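Local coordinates for protein amidase (Bacillus anthracis, PDB 5EWQ) that probably hydrolyses carboxylic acid amides to the free acid and ammonia, as expected of an enzyme of the amidase signature family, at residues Glu11-Val16 against Arg400-Gln405; Asn92-Glu97 against Ala128-Thr133; Tyr115-Val120 against Phe216-Val221; Leu175-Pro180 against Gln405-Ala410. One frame throughout, in Å; residues are numbered along the deposited sequence.

Contact 1 of 4, residues Glu11-Val16 against Arg400-Gln405; sequences EPERIV and RIKYGQ
Lys-402 and Ile-15 meet tip to tip at the protein surface. Lys-402 is the second residue of a type I beta turn, Ile-401 to Gly-404, closed by Gly-404 N to Ile-401 O. The turn joins helices 397-400 and 406-412 and faces the N-terminal segment Glu-11 to Val-16.

The lysine chain can be followed outward. CB leaves the turn in the direction of residues 11-16. CG, anti to the backbone N (chi1 176°), lies 3.9 Å above the Tyr-403 ring plane, offset to the rim. CD is 3.9 Å from Ile-15 CD1. CE comes closer to the same methyl, 3.6 Å from Ile-15 CD1. The chain then bends (chi4 62°), which sets NZ off the line of the methylenes. NZ lies 4.5 Å from Glu-13 OE1. That is too long for a salt bridge, though the opposite charges may still attract weakly.

Tyr-403 points its hydroxyl at the same segment, while its ring packs edge-to-face with Tyr-183. Residues 11-16 are held by the backbone of Ile-15, hydrogen-bonded to Gln-189. Ile-15 CD1 thus lies near Lys-402 and Tyr-403, with Tyr-403 OH at 4.2 Å.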
loop_
_atom_site.group_PDB
_atom_site.type_symbol
_atom_site.label_atom_id
_atom_site.label_comp_id
_atom_site.label_asym_id
_atom_site.label_seq_id
_atom_site.Cartn_x
_atom_site.Cartn_y
_atom_site.Cartn_z
ATOM N N GLU A 11 5.229 -20.083 9.029
ATOM C CA GLU A 11 6.420 -19.268 8.824
ATOM C C GLU A 11 6.704 -19.037 7.343
ATOM O O GLU A 11 6.426 -19.899 6.508
ATOM C CB GLU A 11 7.630 -19.926 9.490
ATOM C CG GLU A 11 7.886 -21.349 9.029
ATOM C CD GLU A 11 9.105 -21.962 9.684
ATOM O OE1 GLU A 11 9.219 -23.205 9.678
ATOM O OE2 GLU A 11 9.948 -21.202 10.204
ATOM N N PRO A 12 7.257 -17.862 7.012
ATOM C CA PRO A 12 7.667 -17.572 5.635
ATOM C C PRO A 12 8.961 -18.291 5.260
ATOM O O PRO A 12 9.896 -18.337 6.057
ATOM C CB PRO A 12 7.864 -16.055 5.641
ATOM C CG PRO A 12 8.223 -15.735 7.050
ATOM C CD PRO A 12 7.442 -16.700 7.900
ATOM N N GLU A 13 9.001 -18.849 4.054
ATOM C CA GLU A 13 10.193 -19.527 3.559
ATOM C C GLU A 13 10.705 -18.829 2.307
ATOM O O GLU A 13 9.992 -18.034 1.702
ATOM C CB GLU A 13 9.895 -20.996 3.257
ATOM C CG GLU A 13 9.203 -21.740 4.386
ATOM C CD GLU A 13 8.922 -23.189 4.039
ATOM O OE1 GLU A 13 7.911 -23.735 4.529
ATOM O OE2 GLU A 13 9.712 -23.784 3.277
ATOM N N ARG A 14 11.940 -19.124 1.917
ATOM C CA ARG A 14 12.489 -18.552 0.693
ATOM C C ARG A 14 11.943 -19.276 -0.531
ATOM O O ARG A 14 12.621 -20.111 -1.131
ATOM C CB ARG A 14 14.017 -18.599 0.705
ATOM C CG ARG A 14 14.649 -17.489 1.527
ATOM C CD ARG A 14 16.142 -17.382 1.276
ATOM N NE ARG A 14 16.713 -16.210 1.935
ATOM C CZ ARG A 14 16.818 -15.013 1.367
ATOM N NH1 ARG A 14 16.393 -14.828 0.124
ATOM N NH2 ARG A 14 17.351 -14.001 2.039
ATOM N N ILE A 15 10.709 -18.943 -0.895
ATOM C CA ILE A 15 10.052 -19.541 -2.049
ATOM C C ILE A 15 9.853 -18.504 -3.149
ATOM O O ILE A 15 9.254 -17.453 -2.921
ATOM C CB ILE A 15 8.689 -20.145 -1.670
ATOM C CG1 ILE A 15 8.847 -21.136 -0.516
ATOM C CG2 ILE A 15 8.059 -20.822 -2.871
ATOM C CD1 ILE A 15 7.543 -21.741 -0.053
ATOM N N VAL A 16 10.361 -18.802 -4.341
ATOM C CA VAL A 16 10.254 -17.886 -5.472
ATOM C C VAL A 16 9.760 -18.605 -6.726
ATOM O O VAL A 16 10.409 -19.526 -7.220
ATOM C CB VAL A 16 11.606 -17.208 -5.780
ATOM C CG1 VAL A 16 11.504 -16.368 -7.044
ATOM C CG2 VAL A 16 12.054 -16.355 -4.605
ATOM N N ARG A 400 -0.502 -24.383 -6.278
ATOM C CA ARG A 400 -1.500 -23.321 -6.376
ATOM C C ARG A 400 -2.079 -22.905 -5.025
ATOM O O ARG A 400 -2.464 -21.750 -4.841
ATOM C CB ARG A 400 -2.617 -23.760 -7.324
ATOM C CG ARG A 400 -2.096 -24.122 -8.705
ATOM C CD ARG A 400 -3.163 -24.715 -9.603
ATOM N NE ARG A 400 -2.607 -25.063 -10.908
ATOM C CZ ARG A 400 -3.304 -25.600 -11.903
ATOM N NH1 ARG A 400 -4.596 -25.859 -11.750
ATOM N NH2 ARG A 400 -2.708 -25.879 -13.055
ATOM N N ILE A 401 -2.139 -23.841 -4.083
ATOM C CA ILE A 401 -2.612 -23.539 -2.735
ATOM C C ILE A 401 -1.786 -24.275 -1.684
ATOM O O ILE A 401 -2.295 -25.146 -0.977
ATOM C CB ILE A 401 -4.101 -23.900 -2.556
ATOM C CG1 ILE A 401 -4.422 -25.218 -3.263
ATOM C CG2 ILE A 401 -4.990 -22.790 -3.095
ATOM C CD1 ILE A 401 -5.799 -25.757 -2.947
ATOM N N LYS A 402 -0.510 -23.913 -1.591
ATOM C CA LYS A 402 0.420 -24.546 -0.659
ATOM C C LYS A 402 -0.098 -24.523 0.777
ATOM O O LYS A 402 0.113 -25.468 1.538
ATOM C CB LYS A 402 1.789 -23.861 -0.731
ATOM C CG LYS A 402 2.803 -24.382 0.277
ATOM C CD LYS A 402 4.091 -23.574 0.235
ATOM C CE LYS A 402 5.049 -24.004 1.331
ATOM N NZ LYS A 402 5.467 -25.426 1.182
ATOM N N TYR A 403 -0.785 -23.445 1.137
ATOM C CA TYR A 403 -1.308 -23.296 2.490
ATOM C C TYR A 403 -2.826 -23.438 2.522
ATOM O O TYR A 403 -3.471 -23.071 3.503
ATOM C CB TYR A 403 -0.885 -21.946 3.074
ATOM C CG TYR A 403 0.611 -21.725 3.053
ATOM C CD1 TYR A 403 1.421 -22.209 4.072
ATOM C CD2 TYR A 403 1.217 -21.037 2.008
ATOM C CE1 TYR A 403 2.790 -22.013 4.054
ATOM C CE2 TYR A 403 2.585 -20.835 1.982
ATOM C CZ TYR A 403 3.366 -21.326 3.008
ATOM O OH TYR A 403 4.727 -21.128 2.988
ATOM N N GLY A 404 -3.392 -23.974 1.445
ATOM C CA GLY A 404 -4.818 -24.242 1.387
ATOM C C GLY A 404 -5.651 -23.075 0.887
ATOM O O GLY A 404 -5.115 -22.046 0.477
ATOM N N GLN A 405 -6.970 -23.243 0.926
ATOM C CA GLN A 405 -7.898 -22.214 0.469
ATOM C C GLN A 405 -9.190 -22.241 1.281
ATOM O O GLN A 405 -10.284 -22.112 0.731
ATOM C CB GLN A 405 -8.202 -22.392 -1.021
ATOM C CG GLN A 405 -8.659 -23.793 -1.401
ATOM C CD GLN A 405 -9.041 -23.908 -2.864
ATOM O OE1 GLN A 405 -9.003 -22.928 -3.606
ATOM N NE2 GLN A 405 -9.411 -25.110 -3.284
#

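Contact 2 of 4, residues Asn92-Glu97 against Ala128-Thr133; sequences NPNAME and AKVMPT
Asn-92 packs against Val-130 and Met-131 at an Asx turn that leads into helix 95-104. The turn is made by Asn-92 OD1, which accepts from Asn-94 N at 2.7 Å. The donor N lies above the side-chain carbonyl plane, 38° out of it. A type I beta turn from Asn-92 to Ala-95 spans the same residues.

The tight part is formed round Asn-92 and Met-131, both buried, with a methyl of the partly exposed Val-130. Asn-92 CG is anti to its backbone N (chi1 -166°), and the carboxamide beyond it meets Val-130. There OD1 is 3.3 Å from Val-130 CG1, so this oxygen has a methyl beside it as well as the turn N-H. Pro-93 CD touches the same Val-130 CG1 at 3.6 Å. The selenomethionine side chain of Met-131 crosses that of Asn-92 at about a right angle. Its SE sits 3.7 Å from Asn-92 N and 3.8 Å from Asn-92 CB. Asn-92 ND2 lies near the Met-131 methyl and bonds to Val-162 O, which is consistent with the way the amide is turned.

The loose part is nearer solvent, where Pro-93 itself is exposed. The second valine methyl, Val-130 CG2, has Asn-94 ND2 at 4.2 Å. This approach is marginal.

Strands 88-91 and 161-166 border the buried side. Met-131 rests on Glu-90 of the first and Val-162 of the second. Ala-95 packs on Leu-163, and helix 64-79 touches Ala-95 and Met-96. The contact thus sets the loop after strand 118-122 against the start of helix 95-104, at the edge of the central sheet.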
loop_
_atom_site.group_PDB
_atom_site.type_symbol
_atom_site.label_atom_id
_atom_site.label_comp_id
_atom_site.label_asym_id
_atom_site.label_seq_id
_atom_site.Cartn_x
_atom_site.Cartn_y
_atom_site.Cartn_z
ATOM N N ASN A 92 6.873 -3.685 -16.347
ATOM C CA ASN A 92 6.478 -3.106 -17.624
ATOM C C ASN A 92 7.601 -3.241 -18.648
ATOM O O ASN A 92 8.682 -2.683 -18.464
ATOM C CB ASN A 92 6.095 -1.634 -17.444
ATOM C CG ASN A 92 5.364 -1.061 -18.649
ATOM O OD1 ASN A 92 5.492 -1.554 -19.769
ATOM N ND2 ASN A 92 4.592 -0.004 -18.419
ATOM N N PRO A 93 7.351 -3.993 -19.730
ATOM C CA PRO A 93 8.345 -4.139 -20.799
ATOM C C PRO A 93 8.530 -2.843 -21.581
ATOM O O PRO A 93 9.545 -2.667 -22.253
ATOM C CB PRO A 93 7.747 -5.235 -21.685
ATOM C CG PRO A 93 6.281 -5.143 -21.450
ATOM C CD PRO A 93 6.129 -4.766 -20.006
ATOM N N ASN A 94 7.552 -1.950 -21.485
ATOM C CA ASN A 94 7.615 -0.661 -22.161
ATOM C C ASN A 94 8.010 0.461 -21.207
ATOM O O ASN A 94 7.822 1.637 -21.514
ATOM C CB ASN A 94 6.270 -0.333 -22.813
ATOM C CG ASN A 94 5.820 -1.401 -23.791
ATOM O OD1 ASN A 94 6.639 -2.041 -24.450
ATOM N ND2 ASN A 94 4.510 -1.597 -23.889
ATOM N N ALA A 95 8.558 0.090 -20.053
ATOM C CA ALA A 95 8.935 1.061 -19.028
ATOM C C ALA A 95 9.972 2.054 -19.542
ATOM O O ALA A 95 9.912 3.243 -19.230
ATOM C CB ALA A 95 9.459 0.347 -17.793
HETATM N N MSE A 96 10.923 1.560 -20.328
HETATM C CA MSE A 96 11.965 2.409 -20.891
HETATM C C MSE A 96 11.434 3.240 -22.054
HETATM O O MSE A 96 11.766 4.417 -22.187
HETATM C CB MSE A 96 13.157 1.565 -21.346
HETATM C CG MSE A 96 13.891 0.876 -20.208
HETATM SE SE MSE A 96 14.820 2.128 -19.032
HETATM C CE MSE A 96 16.654 1.628 -19.460
ATOM N N GLU A 97 10.603 2.623 -22.890
ATOM C CA GLU A 97 10.030 3.307 -24.045
ATOM C C GLU A 97 9.141 4.467 -23.608
ATOM O O GLU A 97 9.107 5.514 -24.253
ATOM C CB GLU A 97 9.237 2.327 -24.912
ATOM C CG GLU A 97 8.645 2.948 -26.169
ATOM C CD GLU A 97 8.135 1.911 -27.149
ATOM O OE1 GLU A 97 6.992 1.436 -26.980
ATOM O OE2 GLU A 97 8.881 1.570 -28.093
ATOM N N ALA A 128 -3.704 -1.990 -18.777
ATOM C CA ALA A 128 -4.178 -2.406 -20.094
ATOM C C ALA A 128 -3.063 -2.926 -20.998
ATOM O O ALA A 128 -2.022 -2.287 -21.148
ATOM C CB ALA A 128 -4.902 -1.254 -20.775
ATOM N N LYS A 129 -3.295 -4.103 -21.576
ATOM C CA LYS A 129 -2.463 -4.668 -22.642
ATOM C C LYS A 129 -1.008 -4.958 -22.262
ATOM O O LYS A 129 -0.264 -5.529 -23.059
ATOM C CB LYS A 129 -2.481 -3.738 -23.861
ATOM N N VAL A 130 -0.600 -4.584 -21.053
ATOM C CA VAL A 130 0.806 -4.683 -20.677
ATOM C C VAL A 130 1.058 -5.673 -19.541
ATOM O O VAL A 130 1.708 -6.699 -19.739
ATOM C CB VAL A 130 1.365 -3.307 -20.268
ATOM C CG1 VAL A 130 2.812 -3.431 -19.836
ATOM C CG2 VAL A 130 1.238 -2.321 -21.418
HETATM N N MSE A 131 0.547 -5.363 -18.355
HETATM C CA MSE A 131 0.827 -6.176 -17.175
HETATM C C MSE A 131 -0.415 -6.881 -16.637
HETATM O O MSE A 131 -1.452 -6.251 -16.424
HETATM C CB MSE A 131 1.450 -5.315 -16.079
HETATM C CG MSE A 131 2.844 -4.812 -16.405
HETATM SE SE MSE A 131 3.267 -3.162 -15.461
HETATM C CE MSE A 131 1.969 -1.989 -16.329
ATOM N N PRO A 132 -0.305 -8.199 -16.417
ATOM C CA PRO A 132 -1.381 -9.029 -15.867
ATOM C C PRO A 132 -1.831 -8.596 -14.475
ATOM O O PRO A 132 -1.011 -8.181 -13.658
ATOM C CB PRO A 132 -0.753 -10.426 -15.812
ATOM C CG PRO A 132 0.299 -10.403 -16.856
ATOM C CD PRO A 132 0.852 -9.011 -16.834
ATOM N N THR A 133 -3.132 -8.693 -14.222
ATOM C CA THR A 133 -3.690 -8.414 -12.907
ATOM C C THR A 133 -4.174 -9.722 -12.303
ATOM O O THR A 133 -5.076 -10.362 -12.841
ATOM C CB THR A 133 -4.848 -7.406 -12.979
ATOM O OG1 THR A 133 -4.451 -6.280 -13.768
ATOM C CG2 THR A 133 -5.238 -6.937 -11.586
#

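Contact 3 of 4, residues Tyr115-Val120 against Phe216-Val221; sequences YGIPVV and FAPLAV
Val-120 and Ala-220 pair as neighbours in two parallel strands of the central mixed sheet of this amidase fold. Val-120 straddles Ala-220 with two backbone bonds. Val-221 N gives to Val-120 O at 2.9 Å. Val-120 N gives to Leu-219 O at 3.3 Å, a weak but nearly straight bond. The short strand segments diverge by 36°.

Side chains meet in several orientations. Val-120 and Ala-220 project from one face of the sheet. The Val-120 branch CG2, set beside its own backbone N (CG1 is anti, chi1 171°), lies 3.7 Å from Ala-217 CB. Val-119 and Leu-219 project from the other face. There Val-119 crosses Val-221 obliquely, methyl to methyl, with CG1 4.0 Å from Val-221 CG2.

At the N-terminal end of the pairing the rings of Pro-118 and Pro-218 cross at about a right angle, Pro-118 CG being 3.7 Å from Pro-218 CD. Pro-218 lacks an N-H, and its CD lies against Pro-118 O instead. Ile-117 slants across Pro-218, with CG2 3.9 Å from Pro-218 CG. The same methyl reaches Leu-219 CD1 at 4.2 Å. These residues are all buried.

The two strands lie well inside the sheet. Val-119 bonds through its backbone to Phe-161 and Leu-163 of strand 161-166, and Ala-220 to Met-266 of strand 263-267. Tyr-71 of helix 64-79 touches both Pro-118 and Pro-218. Helix 206-213 packs on Ala-220 through Ser-208, Val-211 and Val-212.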
loop_
_atom_site.group_PDB
_atom_site.type_symbol
_atom_site.label_atom_id
_atom_site.label_comp_id
_atom_site.label_asym_id
_atom_site.label_seq_id
_atom_site.Cartn_x
_atom_site.Cartn_y
_atom_site.Cartn_z
ATOM N N TYR A 115 5.340 13.793 -12.865
ATOM C CA TYR A 115 5.750 13.633 -14.257
ATOM C C TYR A 115 7.046 12.838 -14.373
ATOM O O TYR A 115 8.067 13.206 -13.794
ATOM C CB TYR A 115 5.914 14.996 -14.935
ATOM C CG TYR A 115 6.212 14.896 -16.416
ATOM C CD1 TYR A 115 5.184 14.840 -17.347
ATOM C CD2 TYR A 115 7.521 14.847 -16.881
ATOM C CE1 TYR A 115 5.449 14.742 -18.699
ATOM C CE2 TYR A 115 7.795 14.748 -18.230
ATOM C CZ TYR A 115 6.756 14.696 -19.135
ATOM O OH TYR A 115 7.025 14.599 -20.480
ATOM N N GLY A 116 6.992 11.740 -15.123
ATOM C CA GLY A 116 8.162 10.919 -15.371
ATOM C C GLY A 116 8.497 9.976 -14.231
ATOM O O GLY A 116 9.397 9.145 -14.350
ATOM N N ILE A 117 7.773 10.105 -13.125
ATOM C CA ILE A 117 8.015 9.273 -11.953
ATOM C C ILE A 117 7.413 7.881 -12.116
ATOM O O ILE A 117 6.205 7.742 -12.313
ATOM C CB ILE A 117 7.439 9.917 -10.677
ATOM C CG1 ILE A 117 8.071 11.289 -10.439
ATOM C CG2 ILE A 117 7.664 9.010 -9.475
ATOM C CD1 ILE A 117 9.572 11.247 -10.255
ATOM N N PRO A 118 8.260 6.845 -12.037
ATOM C CA PRO A 118 7.794 5.456 -12.087
ATOM C C PRO A 118 7.018 5.075 -10.829
ATOM O O PRO A 118 7.453 5.386 -9.720
ATOM C CB PRO A 118 9.095 4.654 -12.197
ATOM C CG PRO A 118 10.129 5.530 -11.581
ATOM C CD PRO A 118 9.726 6.936 -11.921
ATOM N N VAL A 119 5.876 4.418 -11.005
ATOM C CA VAL A 119 5.050 3.998 -9.878
ATOM C C VAL A 119 4.764 2.502 -9.946
ATOM O O VAL A 119 4.466 1.969 -11.014
ATOM C CB VAL A 119 3.713 4.771 -9.835
ATOM C CG1 VAL A 119 2.921 4.402 -8.590
ATOM C CG2 VAL A 119 3.961 6.270 -9.876
ATOM N N VAL A 120 4.864 1.824 -8.808
ATOM C CA VAL A 120 4.556 0.401 -8.739
ATOM C C VAL A 120 3.220 0.174 -8.043
ATOM O O VAL A 120 3.065 0.480 -6.861
ATOM C CB VAL A 120 5.655 -0.387 -7.998
ATOM C CG1 VAL A 120 5.205 -1.816 -7.743
ATOM C CG2 VAL A 120 6.950 -0.368 -8.793
ATOM N N PHE A 216 13.227 0.305 -4.939
ATOM C CA PHE A 216 12.930 -0.286 -6.237
ATOM C C PHE A 216 12.005 0.645 -7.011
ATOM O O PHE A 216 11.771 0.459 -8.206
ATOM C CB PHE A 216 12.287 -1.666 -6.078
ATOM C CG PHE A 216 13.186 -2.686 -5.435
ATOM C CD1 PHE A 216 14.563 -2.562 -5.510
ATOM C CD2 PHE A 216 12.651 -3.769 -4.758
ATOM C CE1 PHE A 216 15.391 -3.499 -4.922
ATOM C CE2 PHE A 216 13.474 -4.709 -4.166
ATOM C CZ PHE A 216 14.845 -4.575 -4.249
ATOM N N ALA A 217 11.489 1.650 -6.310
ATOM C CA ALA A 217 10.571 2.627 -6.882
ATOM C C ALA A 217 10.420 3.810 -5.931
ATOM O O ALA A 217 10.536 3.648 -4.716
ATOM C CB ALA A 217 9.216 1.991 -7.163
ATOM N N PRO A 218 10.166 5.010 -6.477
ATOM C CA PRO A 218 9.972 6.189 -5.627
ATOM C C PRO A 218 8.643 6.125 -4.890
ATOM O O PRO A 218 8.571 6.463 -3.708
ATOM C CB PRO A 218 9.983 7.358 -6.624
ATOM C CG PRO A 218 10.481 6.788 -7.916
ATOM C CD PRO A 218 10.085 5.350 -7.905
ATOM N N LEU A 219 7.603 5.692 -5.595
ATOM C CA LEU A 219 6.257 5.632 -5.039
ATOM C C LEU A 219 5.607 4.282 -5.317
ATOM O O LEU A 219 6.041 3.546 -6.203
ATOM C CB LEU A 219 5.397 6.757 -5.614
ATOM C CG LEU A 219 5.958 8.168 -5.435
ATOM C CD1 LEU A 219 5.104 9.179 -6.166
ATOM C CD2 LEU A 219 6.051 8.511 -3.961
ATOM N N ALA A 220 4.562 3.963 -4.560
ATOM C CA ALA A 220 3.860 2.697 -4.731
ATOM C C ALA A 220 2.393 2.808 -4.334
ATOM O O ALA A 220 2.026 3.635 -3.498
ATOM C CB ALA A 220 4.540 1.605 -3.929
ATOM N N VAL A 221 1.561 1.966 -4.937
ATOM C CA VAL A 221 0.134 1.945 -4.639
ATOM C C VAL A 221 -0.260 0.642 -3.950
ATOM O O VAL A 221 0.045 -0.446 -4.439
ATOM C CB VAL A 221 -0.713 2.116 -5.914
ATOM C CG1 VAL A 221 -2.196 2.026 -5.585
ATOM C CG2 VAL A 221 -0.390 3.439 -6.589
#

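Contact 4 of 4, residues Leu175-Pro180 against Gln405-Ala410; sequences LSFTMP and QTLIEA
Leu-175 O meets the first turn of helix 406-412, which begins after Gln-405 at the N-cap position. The contact joins this helix start to the loop that follows helix 170-173.

The polar part centres on one carbonyl. Leu-407 N donates to Leu-175 O at 2.8 Å, with the N above the carbonyl plane, 40° out of it. Gln-405 CA adds a CA-H...O contact to Leu-175 O at 3.3 Å. Beside this, Ser-176 OG bonds to Tyr-403 O and accepts weakly from Met-179 N, so the serine braces its own loop and the turn before the helix. The Gln-405 amide turns elsewhere, to Asn-393 and Ile-390 O.

The aliphatic part is built on Leu-175 and Ile-408. Leu-175 CB heads away from the helix, but CG is anti to the backbone N (chi1 -168°) and chi2 of 53° brings CD1 back to it. The two side chains run side by side and point the same way, with Leu-175 CD1 3.7 Å from Ile-408 CD1. Leu-175 CD1 is also 3.7 Å from Gln-405 CB. Leu-407 CD1 fits against the backbone N atoms of Leu-175 and Ser-176.

The aromatic part is more exposed. Leu-407 CG lies over one face of the Phe-177 ring, 4.2 Å above its plane and offset toward the rim. Leu-407 CD2 reaches Phe-177 CZ at 3.5 Å. Thr-406 CG2 comes to the ring edge, 4.2 Å from Phe-177 CE2.

Leu-175 O is thus satisfied by an N-H at the start of a helix. The partial positive charge there would probably strengthen the bond.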
loop_
_atom_site.group_PDB
_atom_site.type_symbol
_atom_site.label_atom_id
_atom_site.label_comp_id
_atom_site.label_asym_id
_atom_site.label_seq_id
_atom_site.Cartn_x
_atom_site.Cartn_y
_atom_site.Cartn_z
ATOM N N LEU A 175 -7.140 -16.217 1.902
ATOM C CA LEU A 175 -7.071 -17.539 1.298
ATOM C C LEU A 175 -7.165 -18.621 2.371
ATOM O O LEU A 175 -8.014 -19.508 2.295
ATOM C CB LEU A 175 -5.779 -17.688 0.493
ATOM C CG LEU A 175 -5.687 -18.904 -0.428
ATOM C CD1 LEU A 175 -6.901 -18.966 -1.334
ATOM C CD2 LEU A 175 -4.407 -18.857 -1.248
ATOM N N SER A 176 -6.296 -18.536 3.374
ATOM C CA SER A 176 -6.331 -19.462 4.501
ATOM C C SER A 176 -5.726 -18.826 5.748
ATOM O O SER A 176 -5.021 -17.819 5.664
ATOM C CB SER A 176 -5.591 -20.758 4.164
ATOM O OG SER A 176 -4.188 -20.566 4.194
ATOM N N PHE A 177 -6.000 -19.425 6.902
ATOM C CA PHE A 177 -5.532 -18.893 8.177
ATOM C C PHE A 177 -4.056 -19.201 8.415
ATOM O O PHE A 177 -3.412 -18.579 9.261
ATOM C CB PHE A 177 -6.364 -19.458 9.330
ATOM C CG PHE A 177 -7.845 -19.246 9.179
ATOM C CD1 PHE A 177 -8.440 -18.076 9.619
ATOM C CD2 PHE A 177 -8.644 -20.225 8.608
ATOM C CE1 PHE A 177 -9.804 -17.882 9.487
ATOM C CE2 PHE A 177 -10.008 -20.036 8.472
ATOM C CZ PHE A 177 -10.588 -18.864 8.914
ATOM N N THR A 178 -3.523 -20.161 7.666
ATOM C CA THR A 178 -2.159 -20.633 7.882
ATOM C C THR A 178 -1.158 -20.010 6.915
ATOM O O THR A 178 0.050 -20.194 7.060
ATOM C CB THR A 178 -2.070 -22.164 7.753
ATOM O OG1 THR A 178 -2.451 -22.556 6.429
ATOM C CG2 THR A 178 -2.985 -22.840 8.763
HETATM N N MSE A 179 -1.664 -19.280 5.927
HETATM C CA MSE A 179 -0.806 -18.667 4.920
HETATM C C MSE A 179 -0.034 -17.484 5.494
HETATM O O MSE A 179 -0.628 -16.566 6.059
HETATM C CB MSE A 179 -1.632 -18.213 3.714
HETATM C CG MSE A 179 -0.794 -17.736 2.538
HETATM SE SE MSE A 179 -1.865 -16.925 1.127
HETATM C CE MSE A 179 -2.414 -15.313 2.075
ATOM N N PRO A 180 1.299 -17.507 5.349
ATOM C CA PRO A 180 2.149 -16.406 5.813
ATOM C C PRO A 180 1.918 -15.135 5.006
ATOM O O PRO A 180 1.630 -15.209 3.812
ATOM C CB PRO A 180 3.568 -16.942 5.595
ATOM C CG PRO A 180 3.424 -17.942 4.499
ATOM C CD PRO A 180 2.085 -18.582 4.720
ATOM N N GLN A 405 -6.970 -23.243 0.926
ATOM C CA GLN A 405 -7.898 -22.214 0.469
ATOM C C GLN A 405 -9.190 -22.241 1.281
ATOM O O GLN A 405 -10.284 -22.112 0.731
ATOM C CB GLN A 405 -8.202 -22.392 -1.021
ATOM C CG GLN A 405 -8.659 -23.793 -1.401
ATOM C CD GLN A 405 -9.041 -23.908 -2.864
ATOM O OE1 GLN A 405 -9.003 -22.928 -3.606
ATOM N NE2 GLN A 405 -9.411 -25.110 -3.284
ATOM N N THR A 406 -9.050 -22.398 2.593
ATOM C CA THR A 406 -10.193 -22.535 3.492
ATOM C C THR A 406 -11.109 -21.311 3.482
ATOM O O THR A 406 -12.331 -21.441 3.561
ATOM C CB THR A 406 -9.728 -22.793 4.940
ATOM O OG1 THR A 406 -8.771 -23.860 4.956
ATOM C CG2 THR A 406 -10.909 -23.163 5.828
ATOM N N LEU A 407 -10.516 -20.126 3.378
ATOM C CA LEU A 407 -11.279 -18.882 3.455
ATOM C C LEU A 407 -12.194 -18.665 2.251
ATOM O O LEU A 407 -13.355 -18.285 2.413
ATOM C CB LEU A 407 -10.332 -17.690 3.607
ATOM C CG LEU A 407 -9.836 -17.438 5.032
ATOM C CD1 LEU A 407 -8.758 -16.368 5.051
ATOM C CD2 LEU A 407 -11.000 -17.041 5.923
ATOM N N ILE A 408 -11.678 -18.905 1.050
ATOM C CA ILE A 408 -12.478 -18.716 -0.155
ATOM C C ILE A 408 -13.471 -19.862 -0.324
ATOM O O ILE A 408 -14.470 -19.730 -1.031
ATOM C CB ILE A 408 -11.601 -18.600 -1.420
ATOM C CG1 ILE A 408 -10.922 -19.931 -1.740
ATOM C CG2 ILE A 408 -10.570 -17.498 -1.252
ATOM C CD1 ILE A 408 -10.088 -19.893 -3.000
ATOM N N GLU A 409 -13.192 -20.985 0.330
ATOM C CA GLU A 409 -14.125 -22.104 0.349
ATOM C C GLU A 409 -15.296 -21.789 1.269
ATOM O O GLU A 409 -16.439 -22.137 0.976
ATOM C CB GLU A 409 -13.429 -23.391 0.797
ATOM C CG GLU A 409 -12.615 -24.074 -0.291
ATOM C CD GLU A 409 -11.891 -25.307 0.214
ATOM O OE1 GLU A 409 -11.582 -25.364 1.422
ATOM O OE2 GLU A 409 -11.636 -26.222 -0.598
ATOM N N ALA A 410 -15.002 -21.120 2.380
ATOM C CA ALA A 410 -16.026 -20.736 3.343
ATOM C C ALA A 410 -16.937 -19.655 2.770
ATOM O O ALA A 410 -18.135 -19.627 3.052
ATOM C CB ALA A 410 -15.384 -20.259 4.636
#

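In the fold
From the N terminus, residues 11-16 open the longest loop, which contact 1 closes at 400-405. Contacts 2 and 3 are nested inside it. They cross each other, since 115-120 comes before contact 2 closes at 128-133 and contact 3 closes later at 216-221. Both belong to the central sheet region, contact 2 at its edge and contact 3 within it; their centres are about 14 Å apart. Contact 4 opens at 175-180, after contact 2 has closed, and closes at 405-410; it crosses contacts 3 and 1. It shares Gln-405 with contact 1. Together, contacts 1 and 4 tie the N-terminal segment and the 175-180 loop to the link between helices 397-400 and 406-412.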